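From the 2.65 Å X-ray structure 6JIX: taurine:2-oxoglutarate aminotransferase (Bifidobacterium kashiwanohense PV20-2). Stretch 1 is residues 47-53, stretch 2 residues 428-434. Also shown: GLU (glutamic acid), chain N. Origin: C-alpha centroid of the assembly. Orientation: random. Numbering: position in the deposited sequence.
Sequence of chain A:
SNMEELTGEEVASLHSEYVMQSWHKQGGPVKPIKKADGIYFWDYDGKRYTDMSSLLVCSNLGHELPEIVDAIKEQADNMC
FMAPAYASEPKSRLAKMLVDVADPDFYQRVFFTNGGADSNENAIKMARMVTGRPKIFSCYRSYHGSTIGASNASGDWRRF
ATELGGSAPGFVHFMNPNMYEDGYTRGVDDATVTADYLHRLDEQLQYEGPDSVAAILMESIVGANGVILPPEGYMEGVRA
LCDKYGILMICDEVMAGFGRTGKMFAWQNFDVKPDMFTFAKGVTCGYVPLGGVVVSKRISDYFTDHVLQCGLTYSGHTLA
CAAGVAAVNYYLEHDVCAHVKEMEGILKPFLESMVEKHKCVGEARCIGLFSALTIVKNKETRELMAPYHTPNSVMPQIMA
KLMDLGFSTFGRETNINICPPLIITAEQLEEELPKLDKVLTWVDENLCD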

# COMPACT_ATOMS: atom_id res chain seq x y z
N LYS A 47 7.41 16.52 27.29
CA LYS A 47 6.93 17.72 26.62
C LYS A 47 5.76 17.37 25.70
O LYS A 47 5.77 16.35 25.01
CB LYS A 47 8.03 18.42 25.81
CG LYS A 47 7.65 19.87 25.51
CD LYS A 47 8.21 20.40 24.21
CE LYS A 47 7.85 21.88 24.03
NZ LYS A 47 9.04 22.71 23.73
N ARG A 48 4.76 18.24 25.67
CA ARG A 48 3.53 17.99 24.95
C ARG A 48 3.49 18.80 23.66
O ARG A 48 3.76 20.01 23.67
CB ARG A 48 2.33 18.35 25.84
CG ARG A 48 0.98 18.34 25.15
CD ARG A 48 -0.06 18.97 26.02
NE ARG A 48 -0.10 20.42 25.84
CZ ARG A 48 -1.17 21.17 26.05
NH1 ARG A 48 -2.30 20.60 26.46
NH2 ARG A 48 -1.12 22.48 25.86
N TYR A 49 3.14 18.14 22.57
CA TYR A 49 2.97 18.80 21.28
C TYR A 49 1.49 18.77 20.93
O TYR A 49 0.85 17.72 21.01
CB TYR A 49 3.82 18.11 20.19
CG TYR A 49 5.28 18.11 20.58
CD1 TYR A 49 6.12 19.18 20.25
CD2 TYR A 49 5.81 17.08 21.35
CE1 TYR A 49 7.46 19.21 20.65
CE2 TYR A 49 7.15 17.09 21.76
CZ TYR A 49 7.97 18.15 21.41
OH TYR A 49 9.28 18.14 21.83
N THR A 50 0.95 19.92 20.52
CA THR A 50 -0.43 19.99 20.07
C THR A 50 -0.41 19.72 18.57
O THR A 50 0.24 20.44 17.80
CB THR A 50 -1.05 21.36 20.37
OG1 THR A 50 -0.63 21.82 21.66
CG2 THR A 50 -2.57 21.30 20.35
N ASP A 51 -1.14 18.68 18.15
CA ASP A 51 -1.03 18.17 16.79
C ASP A 51 -1.89 19.03 15.85
O ASP A 51 -2.97 18.64 15.40
CB ASP A 51 -1.43 16.71 16.75
CG ASP A 51 -1.13 16.06 15.42
OD1 ASP A 51 -0.41 16.68 14.60
OD2 ASP A 51 -1.62 14.92 15.20
N MET A 52 -1.36 20.21 15.52
CA MET A 52 -2.09 21.16 14.69
C MET A 52 -2.11 20.79 13.20
O MET A 52 -2.85 21.42 12.43
CB MET A 52 -1.49 22.55 14.90
CG MET A 52 -1.70 23.06 16.31
SD MET A 52 -3.46 23.10 16.75
CE MET A 52 -3.99 24.46 15.69
N SER A 53 -1.38 19.76 12.77
CA SER A 53 -1.45 19.27 11.40
C SER A 53 -2.12 17.90 11.30
O SER A 53 -2.10 17.29 10.22
CB SER A 53 -0.05 19.18 10.79
OG SER A 53 0.61 18.01 11.26
N GLU N . 5.44 17.67 11.52
CA GLU N . 4.14 17.06 11.32
C GLU N . 3.70 16.24 12.54
O GLU N . 2.87 16.72 13.39
CB GLU N . 4.25 16.14 10.12
CG GLU N . 5.52 15.31 10.23
CD GLU N . 5.76 14.49 8.97
OE1 GLU N . 5.66 15.12 7.89
OE2 GLU N . 6.05 13.24 9.00
OXT GLU N . 4.17 15.09 12.66
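Stretch 2, residues 428-434: QLEEELP

Stretch 2 docks on stretch 1 through Glu 432, whose carboxylate accepts a hydrogen bond from the Thr 50 hydroxyl, OG1 to OE2 2.7 Å. Glu 432 OE2 also forms a long salt bridge with Arg 48 NH2, 4.0 Å; it lies well out of the guanidinium plane, so the attraction is one of charge, with no N-H aimed at it. Arg 48 is held a second time through water 1, which accepts from Arg 48 NH2 at 2.7 Å and donates to Glu 431 OE1 at 2.7 Å. Stretch 2 belongs to a longer helix, with Glu 432 N bonded to Gln 428 O (3.0 Å) and Leu 433 N to Leu 429 O (3.0 Å); it kinks at Pro 434, whose nitrogen has no hydrogen to give to the preceding turn. Arg 48 and Thr 50, in the extended strand, point their CA-to-CB bonds toward the helix, whereas Tyr 49 between them points away. The backbones come nearest at Thr 50 and Glu 432, CA to CA 7.6 Å. Further along the chain, Met 52 adds the apolar packing: its SD lies 3.9 Å from Glu 432 CG, and its CE reaches Leu 429 CD2 at 4.4 Å and Leu 433 CD2 at 4.5 Å. The contact buries 230 Å² in total.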

# COMPACT_ATOMS: atom_id res chain seq x y z
N GLN A 428 -9.38 25.07 22.84
CA GLN A 428 -8.08 24.60 22.42
C GLN A 428 -7.52 25.49 21.30
O GLN A 428 -6.35 25.89 21.34
CB GLN A 428 -8.19 23.15 21.97
CG GLN A 428 -8.13 22.16 23.12
CD GLN A 428 -8.54 20.76 22.70
OE1 GLN A 428 -9.54 20.57 21.99
NE2 GLN A 428 -7.75 19.76 23.13
N LEU A 429 -8.33 25.79 20.30
CA LEU A 429 -7.91 26.74 19.27
C LEU A 429 -7.41 28.02 19.92
O LEU A 429 -6.32 28.52 19.60
CB LEU A 429 -9.07 27.02 18.31
CG LEU A 429 -9.37 25.89 17.31
CD1 LEU A 429 -10.60 26.22 16.49
CD2 LEU A 429 -8.18 25.64 16.41
N GLU A 430 -8.19 28.57 20.86
CA GLU A 430 -7.82 29.82 21.52
C GLU A 430 -6.52 29.71 22.30
O GLU A 430 -5.95 30.74 22.67
CB GLU A 430 -8.95 30.30 22.43
CG GLU A 430 -9.89 31.29 21.72
CD GLU A 430 -11.36 30.93 21.89
OE1 GLU A 430 -11.73 30.47 23.01
OE2 GLU A 430 -12.12 31.09 20.91
N GLU A 431 -6.05 28.50 22.58
CA GLU A 431 -4.78 28.31 23.28
C GLU A 431 -3.61 28.13 22.34
O GLU A 431 -2.48 28.45 22.71
CB GLU A 431 -4.82 27.08 24.20
CG GLU A 431 -6.10 26.83 24.98
CD GLU A 431 -5.97 25.64 25.92
OE1 GLU A 431 -5.44 24.60 25.46
OE2 GLU A 431 -6.38 25.76 27.11
N GLU A 432 -3.85 27.58 21.15
CA GLU A 432 -2.77 27.24 20.23
C GLU A 432 -2.46 28.34 19.24
O GLU A 432 -1.28 28.60 18.97
CB GLU A 432 -3.10 25.96 19.46
CG GLU A 432 -3.17 24.71 20.32
CD GLU A 432 -1.93 24.50 21.18
OE1 GLU A 432 -0.79 24.87 20.76
OE2 GLU A 432 -2.12 23.96 22.29
N LEU A 433 -3.49 28.97 18.69
CA LEU A 433 -3.28 29.97 17.64
C LEU A 433 -2.35 31.09 18.07
O LEU A 433 -1.52 31.51 17.24
CB LEU A 433 -4.64 30.52 17.18
CG LEU A 433 -5.41 29.45 16.41
CD1 LEU A 433 -6.72 29.97 15.86
CD2 LEU A 433 -4.53 28.86 15.29
N PRO A 434 -2.40 31.60 19.30
CA PRO A 434 -1.38 32.59 19.71
C PRO A 434 0.06 32.14 19.47
O PRO A 434 0.93 32.99 19.26
CB PRO A 434 -1.69 32.79 21.20
CG PRO A 434 -3.19 32.55 21.27
CD PRO A 434 -3.45 31.43 20.32
O HOH W 1 -2.86 24.48 26.23